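Local coordinates for surface presentation of antigens protein SpaO (Shigella flexneri, PDB 4TT9) that is required for secretion of the Ipa invasion proteins and for host-cell invasion, here represented by its C-terminal SpoA domain, a part of the type III secretion C-ring, at residues 19-27 against 50-59. Residues are numbered along the deposited sequence; the frame is centred on the assembly and turned at random.
Sequences VKVDFILLE and IVKHVNIKVN
Lys57 sets CG anti to its carbonyl carbon (chi1 -77°) and runs extended from there, which carries NZ across Ile24 to Glu27. Glu27 is also extended beyond CG and comes from the opposite direction. The two ends form a salt bridge, Lys57 NZ to Glu27 OE2 at 2.8 Å, with the oxygen met nearly along its C-O axis. On the way the lysine chain crosses the end of Ile24. Ile24 CD1 presses on Lys57 CD at 3.5 Å, tighter than usual for two carbons. Asp22 lies on the same face, its CB against Lys57 CB, and its OD2 forms a salt bridge with Lys20 NZ, whose hydrogen bond is weak.

Strands 19-24 and 54-58 run antiparallel, and they are neighbouring, hydrogen-bonded strands in the antiparallel sheet of this SpoA domain. Asp22 with Lys57 and Ile24 with Asn55 are hydrogen-bonded pairs. Val21 with Val58 and Phe23 with Ile56 are non-hydrogen-bonded pairs. Residues 19-24 and 26-27 also pair antiparallel with a strand of the second subunit, so the sheet continues through the dimer.

The side chains of Val21, Phe23, Ile56 and Val58 lie on the other face. Val21 CG1 lies alongside Val58 CG2 at 3.7 Å. Ile56 CG2 reaches Phe23 CE1 obliquely at 3.9 Å. The Phe23 ring also meets Phe44 and Phe46 of the second subunit edge-to-face.

At one end Asn59 uses both backbone and side chain. Its N donates to Lys20 O at 2.7 Å, and its OD1 accepts from Lys20 N at 3.0 Å, with the donor tilted 29° from the amide carbonyl plane. At the other end the chain turns at Leu25. Leu25 CD2 packs beside Val54 CG2, while Leu26 CD1 meets Ile50 CD1 at 3.8 Å, the two side chains crossing at about a right angle.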
loop_
_atom_site.group_PDB
_atom_site.type_symbol
_atom_site.label_atom_id
_atom_site.label_comp_id
_atom_site.label_asym_id
_atom_site.label_seq_id
_atom_site.Cartn_x
_atom_site.Cartn_y
_atom_site.Cartn_z
ATOM N N VAL B 19 0.845 0.836 17.188
ATOM C CA VAL B 19 -0.154 0.410 16.200
ATOM C C VAL B 19 0.388 0.215 14.782
ATOM O O VAL B 19 1.441 0.749 14.421
ATOM C CB VAL B 19 -1.310 1.405 16.104
ATOM C CG1 VAL B 19 -2.167 1.362 17.362
ATOM C CG2 VAL B 19 -0.767 2.792 15.848
ATOM N N LYS B 20 -0.381 -0.526 13.984
ATOM C CA LYS B 20 0.012 -0.990 12.657
ATOM C C LYS B 20 -0.625 -0.123 11.573
ATOM O O LYS B 20 -1.835 -0.191 11.346
ATOM C CB LYS B 20 -0.422 -2.458 12.516
ATOM C CG LYS B 20 -0.190 -3.176 11.178
ATOM C CD LYS B 20 -0.525 -4.675 11.354
ATOM C CE LYS B 20 -0.972 -5.368 10.073
ATOM N NZ LYS B 20 -2.247 -4.834 9.528
ATOM N N VAL B 21 0.191 0.699 10.918
ATOM C CA VAL B 21 -0.295 1.566 9.852
ATOM C C VAL B 21 0.056 0.991 8.473
ATOM O O VAL B 21 1.189 0.572 8.231
ATOM C CB VAL B 21 0.202 3.020 10.026
ATOM C CG1 VAL B 21 -0.107 3.509 11.433
ATOM C CG2 VAL B 21 1.680 3.126 9.783
ATOM N N ASP B 22 -0.932 0.919 7.590
ATOM C CA ASP B 22 -0.722 0.342 6.266
ATOM C C ASP B 22 -0.837 1.432 5.207
ATOM O O ASP B 22 -1.701 2.309 5.302
ATOM C CB ASP B 22 -1.751 -0.758 5.973
ATOM C CG ASP B 22 -1.318 -2.130 6.471
ATOM O OD1 ASP B 22 -0.104 -2.363 6.606
ATOM O OD2 ASP B 22 -2.201 -2.985 6.709
ATOM N N PHE B 23 0.035 1.387 4.206
ATOM C CA PHE B 23 -0.080 2.301 3.082
ATOM C C PHE B 23 -0.447 1.495 1.848
ATOM O O PHE B 23 0.371 0.761 1.302
ATOM C CB PHE B 23 1.210 3.099 2.895
ATOM C CG PHE B 23 1.512 4.020 4.047
ATOM C CD1 PHE B 23 1.112 5.346 4.016
ATOM C CD2 PHE B 23 2.181 3.556 5.172
ATOM C CE1 PHE B 23 1.380 6.193 5.079
ATOM C CE2 PHE B 23 2.453 4.408 6.244
ATOM C CZ PHE B 23 2.051 5.719 6.193
ATOM N N ILE B 24 -1.696 1.647 1.425
ATOM C CA ILE B 24 -2.362 0.690 0.549
ATOM C C ILE B 24 -2.662 1.312 -0.798
ATOM O O ILE B 24 -3.375 2.311 -0.878
ATOM C CB ILE B 24 -3.672 0.213 1.205
ATOM C CG1 ILE B 24 -3.354 -0.717 2.369
ATOM C CG2 ILE B 24 -4.588 -0.449 0.201
ATOM C CD1 ILE B 24 -4.551 -1.363 2.951
ATOM N N LEU B 25 -2.117 0.717 -1.854
ATOM C CA LEU B 25 -2.213 1.285 -3.192
ATOM C C LEU B 25 -3.508 0.883 -3.870
ATOM O O LEU B 25 -4.142 1.683 -4.550
ATOM C CB LEU B 25 -1.035 0.810 -4.029
ATOM C CG LEU B 25 0.332 1.219 -3.491
ATOM C CD1 LEU B 25 1.456 0.738 -4.397
ATOM C CD2 LEU B 25 0.388 2.714 -3.346
ATOM N N LEU B 26 -3.905 -0.366 -3.669
ATOM C CA LEU B 26 -5.033 -0.919 -4.398
ATOM C C LEU B 26 -5.578 -2.121 -3.666
ATOM O O LEU B 26 -4.817 -2.923 -3.136
ATOM C CB LEU B 26 -4.588 -1.349 -5.796
ATOM C CG LEU B 26 -5.707 -1.719 -6.765
ATOM C CD1 LEU B 26 -6.413 -0.465 -7.248
ATOM C CD2 LEU B 26 -5.167 -2.514 -7.932
ATOM N N GLU B 27 -6.900 -2.228 -3.626
ATOM C CA GLU B 27 -7.558 -3.444 -3.191
ATOM C C GLU B 27 -8.349 -3.923 -4.380
ATOM O O GLU B 27 -9.229 -3.209 -4.866
ATOM C CB GLU B 27 -8.520 -3.188 -2.029
ATOM C CG GLU B 27 -7.872 -2.930 -0.683
ATOM C CD GLU B 27 -8.896 -2.766 0.425
ATOM O OE1 GLU B 27 -10.104 -2.944 0.158
ATOM O OE2 GLU B 27 -8.489 -2.463 1.566
ATOM N N ILE B 50 -3.072 6.138 -9.192
ATOM C CA ILE B 50 -2.690 5.122 -8.225
ATOM C C ILE B 50 -1.675 5.651 -7.226
ATOM O O ILE B 50 -1.553 5.115 -6.131
ATOM C CB ILE B 50 -2.172 3.835 -8.911
ATOM C CG1 ILE B 50 -2.515 2.614 -8.060
ATOM C CG2 ILE B 50 -0.680 3.919 -9.217
ATOM C CD1 ILE B 50 -3.972 2.266 -8.105
ATOM N N VAL B 51 -0.957 6.704 -7.603
ATOM C CA VAL B 51 0.062 7.257 -6.727
ATOM C C VAL B 51 -0.523 8.423 -5.929
ATOM O O VAL B 51 0.054 8.882 -4.942
ATOM C CB VAL B 51 1.306 7.682 -7.532
ATOM C CG1 VAL B 51 2.121 6.471 -7.915
ATOM C CG2 VAL B 51 0.899 8.449 -8.785
ATOM N N LYS B 52 -1.695 8.876 -6.361
ATOM C CA LYS B 52 -2.345 10.035 -5.778
ATOM C C LYS B 52 -3.525 9.658 -4.888
ATOM O O LYS B 52 -4.193 10.534 -4.332
ATOM C CB LYS B 52 -2.828 10.960 -6.890
ATOM C CG LYS B 52 -1.716 11.512 -7.763
ATOM C CD LYS B 52 -0.760 12.375 -6.956
ATOM C CE LYS B 52 0.341 12.932 -7.834
ATOM N NZ LYS B 52 1.478 13.424 -7.014
ATOM N N HIS B 53 -3.782 8.359 -4.757
ATOM C CA HIS B 53 -4.889 7.874 -3.935
ATOM C C HIS B 53 -4.489 6.695 -3.064
ATOM O O HIS B 53 -5.155 5.667 -3.072
ATOM C CB HIS B 53 -6.082 7.469 -4.802
ATOM C CG HIS B 53 -6.761 8.619 -5.479
ATOM N ND1 HIS B 53 -6.236 9.238 -6.595
ATOM C CD2 HIS B 53 -7.922 9.257 -5.206
ATOM C CE1 HIS B 53 -7.046 10.211 -6.977
ATOM N NE2 HIS B 53 -8.077 10.241 -6.151
ATOM N N VAL B 54 -3.398 6.838 -2.319
ATOM C CA VAL B 54 -3.018 5.833 -1.332
ATOM C C VAL B 54 -3.961 5.937 -0.152
ATOM O O VAL B 54 -4.258 7.040 0.319
ATOM C CB VAL B 54 -1.613 6.082 -0.807
ATOM C CG1 VAL B 54 -1.096 4.855 -0.090
ATOM C CG2 VAL B 54 -0.702 6.455 -1.949
ATOM N N ASN B 55 -4.439 4.786 0.316
ATOM C CA ASN B 55 -5.303 4.717 1.490
ATOM C C ASN B 55 -4.479 4.427 2.716
ATOM O O ASN B 55 -3.678 3.494 2.722
ATOM C CB ASN B 55 -6.338 3.610 1.327
ATOM C CG ASN B 55 -7.372 3.943 0.296
ATOM O OD1 ASN B 55 -7.503 5.093 -0.101
ATOM N ND2 ASN B 55 -8.126 2.949 -0.133
ATOM N N ILE B 56 -4.664 5.219 3.759
ATOM C CA ILE B 56 -3.886 5.000 4.962
ATOM C C ILE B 56 -4.768 4.318 5.990
ATOM O O ILE B 56 -5.840 4.820 6.328
ATOM C CB ILE B 56 -3.301 6.304 5.499
ATOM C CG1 ILE B 56 -2.720 7.113 4.336
ATOM C CG2 ILE B 56 -2.238 6.021 6.562
ATOM C CD1 ILE B 56 -2.154 8.461 4.715
ATOM N N LYS B 57 -4.314 3.157 6.458
ATOM C CA LYS B 57 -5.075 2.345 7.385
ATOM C C LYS B 57 -4.311 2.194 8.682
ATOM O O LYS B 57 -3.090 2.060 8.676
ATOM C CB LYS B 57 -5.342 0.959 6.801
ATOM C CG LYS B 57 -6.432 0.895 5.745
ATOM C CD LYS B 57 -6.797 -0.558 5.487
ATOM C CE LYS B 57 -8.019 -0.703 4.607
ATOM N NZ LYS B 57 -8.294 -2.141 4.314
ATOM N N VAL B 58 -5.029 2.230 9.795
ATOM C CA VAL B 58 -4.422 1.956 11.083
ATOM C C VAL B 58 -5.163 0.776 11.689
ATOM O O VAL B 58 -6.368 0.861 11.905
ATOM C CB VAL B 58 -4.532 3.163 12.019
ATOM C CG1 VAL B 58 -4.014 2.812 13.398
ATOM C CG2 VAL B 58 -3.764 4.338 11.452
ATOM N N ASN B 59 -4.453 -0.320 11.951
ATOM C CA ASN B 59 -5.087 -1.549 12.433
ATOM C C ASN B 59 -6.305 -1.965 11.620
ATOM O O ASN B 59 -7.293 -2.449 12.185
ATOM C CB ASN B 59 -5.447 -1.461 13.925
ATOM C CG ASN B 59 -4.225 -1.382 14.802
ATOM O OD1 ASN B 59 -3.111 -1.615 14.343
ATOM N ND2 ASN B 59 -4.420 -1.061 16.065
#